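Local coordinates for macrophage migration inhibitory factor-like protein (Entamoeba histolytica, PDB 6CUQ), which belongs to the macrophage migration inhibitory factor family, whose small alpha/beta subunits assemble here as a trimer, at residues 14-19 with 49-54. Sequence-based numbering, arbitrary orientation.
Sequences ITLSAD and TQVVTS
Parallel pairing of strands 11-16 and 48-53 closes a beta-alpha-beta crossover, with helix 22-40 as the connection, and Ile-14, Ser-54 and Leu-16 bury the most surface in it. The backbone hydrogen bonds alternate in direction: Ile-14 N donates to Gln-50 O, Val-52 N to Ile-14 O at 2.6 Å, and Leu-16 N to Val-52 O, each donor lying nearly along the C=O axis of its acceptor. Ile-14, Leu-16 and Val-51 share the face turned to helix 22-40, where Ile-14 rests on Ile-28 and Val-51 on Ala-29. Ile-14 holds CG1 beside its own N (chi1 -57°), and the extended chain carries CD1 obliquely to within 4.0 Å of Thr-49 CG2. Leu-16 takes the crowded rotamer, CG between N and the carbonyl carbon (chi1 81°), which brings CD2 back across to Val-51 CG1 at 3.6 Å. On the other face Thr-15 lies alongside Val-52, while its CG2 reaches Ser-54 CB. The hydroxyl of Ser-54 is hydrogen-bonded to Gln-50 OE1 of the third subunit, so Ser-54 also lies at the trimer interface. The fourth bond continues the alternation but approaches differently: Ser-54 N donates to Leu-16 O at 2.7 Å from above the carbonyl plane, 37° out of it.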
ATOM      1  N   ILE B  14      -7.364   2.687  -0.159  1.00 62.01           N
ATOM      2  CA  ILE B  14      -7.479   4.137  -0.197  1.00 58.44           C
ATOM      3  C   ILE B  14      -6.673   4.683   0.971  1.00 57.69           C
ATOM      4  O   ILE B  14      -6.985   4.422   2.144  1.00 56.19           O
ATOM      5  CB  ILE B  14      -8.941   4.592  -0.121  1.00 55.78           C
ATOM      6  CG1 ILE B  14      -9.740   3.950  -1.259  1.00 55.02           C
ATOM      7  CG2 ILE B  14      -9.019   6.121  -0.193  1.00 54.45           C
ATOM      8  CD1 ILE B  14     -11.235   4.187  -1.185  1.00 51.53           C
ATOM      9  N   THR B  15      -5.613   5.407   0.649  1.00 50.49           N
ATOM     10  CA  THR B  15      -4.784   6.091   1.626  1.00 53.71           C
ATOM     11  C   THR B  15      -5.103   7.571   1.479  1.00 55.69           C
ATOM     12  O   THR B  15      -4.814   8.170   0.439  1.00 49.41           O
ATOM     13  CB  THR B  15      -3.306   5.789   1.371  1.00 59.91           C
ATOM     14  OG1 THR B  15      -3.105   4.368   1.331  1.00 66.35           O
ATOM     15  CG2 THR B  15      -2.399   6.452   2.416  1.00 50.96           C
ATOM     16  N   LEU B  16      -5.738   8.158   2.482  1.00 54.26           N
ATOM     17  CA  LEU B  16      -6.132   9.552   2.364  1.00 57.35           C
ATOM     18  C   LEU B  16      -5.776  10.319   3.626  1.00 60.50           C
ATOM     19  O   LEU B  16      -5.659   9.750   4.716  1.00 59.53           O
ATOM     20  CB  LEU B  16      -7.623   9.682   2.051  1.00 56.10           C
ATOM     21  CG  LEU B  16      -8.660   9.579   3.162  1.00 58.08           C
ATOM     22  CD1 LEU B  16     -10.046   9.746   2.563  1.00 57.31           C
ATOM     23  CD2 LEU B  16      -8.556   8.280   3.918  1.00 66.21           C
ATOM     24  N   SER B  17      -5.580  11.626   3.462  1.00 58.11           N
ATOM     25  CA  SER B  17      -5.090  12.471   4.540  1.00 64.11           C
ATOM     26  C   SER B  17      -6.085  13.550   4.956  1.00 68.24           C
ATOM     27  O   SER B  17      -5.686  14.594   5.469  1.00 87.33           O
ATOM     28  CB  SER B  17      -3.763  13.114   4.135  1.00 57.06           C
ATOM     29  OG  SER B  17      -4.013  14.216   3.288  1.00 66.72           O
ATOM     30  N   ALA B  18      -7.374  13.329   4.768  1.00 64.26           N
ATOM     31  CA  ALA B  18      -8.357  14.293   5.237  1.00 60.64           C
ATOM     32  C   ALA B  18      -8.666  14.055   6.708  1.00 64.37           C
ATOM     33  O   ALA B  18      -8.534  12.945   7.222  1.00 75.64           O
ATOM     34  CB  ALA B  18      -9.641  14.217   4.415  1.00 56.32           C
ATOM     35  N   ASP B  19      -9.090  15.117   7.382  1.00 64.33           N
ATOM     36  CA  ASP B  19      -9.563  15.049   8.766  1.00 59.68           C
ATOM     37  C   ASP B  19     -11.052  14.693   8.732  1.00 52.95           C
ATOM     38  O   ASP B  19     -11.913  15.558   8.579  1.00 60.75           O
ATOM     39  CB  ASP B  19      -9.283  16.386   9.461  1.00 49.44           C
ATOM     40  CG  ASP B  19      -9.909  16.491  10.845  1.00 60.15           C
ATOM     41  OD1 ASP B  19     -10.023  15.465  11.546  1.00 69.76           O
ATOM     42  OD2 ASP B  19     -10.322  17.609  11.228  1.00 69.26           O
ATOM     43  N   THR B  49     -12.378  -3.233   0.236  1.00 64.26           N
ATOM     44  CA  THR B  49     -11.765  -1.919   0.361  1.00 57.77           C
ATOM     45  C   THR B  49     -11.255  -1.705   1.783  1.00 61.19           C
ATOM     46  O   THR B  49     -11.928  -2.047   2.763  1.00 59.36           O
ATOM     47  CB  THR B  49     -12.749  -0.813  -0.051  1.00 56.74           C
ATOM     48  OG1 THR B  49     -12.973  -0.897  -1.463  1.00 66.65           O
ATOM     49  CG2 THR B  49     -12.214   0.578   0.274  1.00 50.67           C
ATOM     50  N   GLN B  50     -10.052  -1.140   1.871  1.00 55.73           N
ATOM     51  CA  GLN B  50      -9.446  -0.686   3.112  1.00 56.94           C
ATOM     52  C   GLN B  50      -9.144   0.803   2.986  1.00 60.12           C
ATOM     53  O   GLN B  50      -8.565   1.240   1.983  1.00 53.42           O
ATOM     54  CB  GLN B  50      -8.157  -1.458   3.417  1.00 53.37           C
ATOM     55  CG  GLN B  50      -8.336  -2.961   3.493  1.00 46.56           C
ATOM     56  CD  GLN B  50      -9.302  -3.379   4.604  1.00 55.47           C
ATOM     57  OE1 GLN B  50      -9.434  -2.687   5.611  1.00 53.61           O
ATOM     58  NE2 GLN B  50      -9.967  -4.526   4.428  1.00 46.60           N
ATOM     59  N   VAL B  51      -9.553   1.574   3.989  1.00 54.20           N
ATOM     60  CA  VAL B  51      -9.341   3.016   4.039  1.00 54.83           C
ATOM     61  C   VAL B  51      -8.285   3.313   5.095  1.00 56.25           C
ATOM     62  O   VAL B  51      -8.465   2.970   6.268  1.00 48.75           O
ATOM     63  CB  VAL B  51     -10.645   3.767   4.339  1.00 52.41           C
ATOM     64  CG1 VAL B  51     -10.404   5.260   4.273  1.00 55.76           C
ATOM     65  CG2 VAL B  51     -11.723   3.342   3.352  1.00 47.74           C
ATOM     66  N   VAL B  52      -7.188   3.960   4.689  1.00 47.42           N
ATOM     67  CA  VAL B  52      -6.051   4.190   5.569  1.00 45.34           C
ATOM     68  C   VAL B  52      -5.856   5.696   5.742  1.00 49.61           C
ATOM     69  O   VAL B  52      -5.741   6.430   4.754  1.00 62.54           O
ATOM     70  CB  VAL B  52      -4.784   3.516   5.007  1.00 55.16           C
ATOM     71  CG1 VAL B  52      -3.522   3.900   5.820  1.00 47.87           C
ATOM     72  CG2 VAL B  52      -4.997   1.989   4.923  1.00 50.13           C
ATOM     73  N   THR B  53      -5.822   6.149   6.994  1.00 51.84           N
ATOM     74  CA  THR B  53      -5.605   7.556   7.304  1.00 50.83           C
ATOM     75  C   THR B  53      -4.120   7.887   7.281  1.00 54.06           C
ATOM     76  O   THR B  53      -3.327   7.286   8.012  1.00 57.42           O
ATOM     77  CB  THR B  53      -6.176   7.896   8.674  1.00 56.36           C
ATOM     78  OG1 THR B  53      -7.599   7.823   8.629  1.00 58.98           O
ATOM     79  CG2 THR B  53      -5.758   9.310   9.086  1.00 55.83           C
ATOM     80  N   SER B  54      -3.756   8.900   6.507  1.00 55.87           N
ATOM     81  CA  SER B  54      -2.359   9.276   6.330  1.00 54.58           C
ATOM     82  C   SER B  54      -2.153  10.760   6.619  1.00 56.76           C
ATOM     83  O   SER B  54      -3.094  11.508   6.892  1.00 55.13           O
ATOM     84  CB  SER B  54      -1.895   8.974   4.908  1.00 53.44           C
ATOM     85  OG  SER B  54      -2.672   9.728   3.995  1.00 54.46           O
TER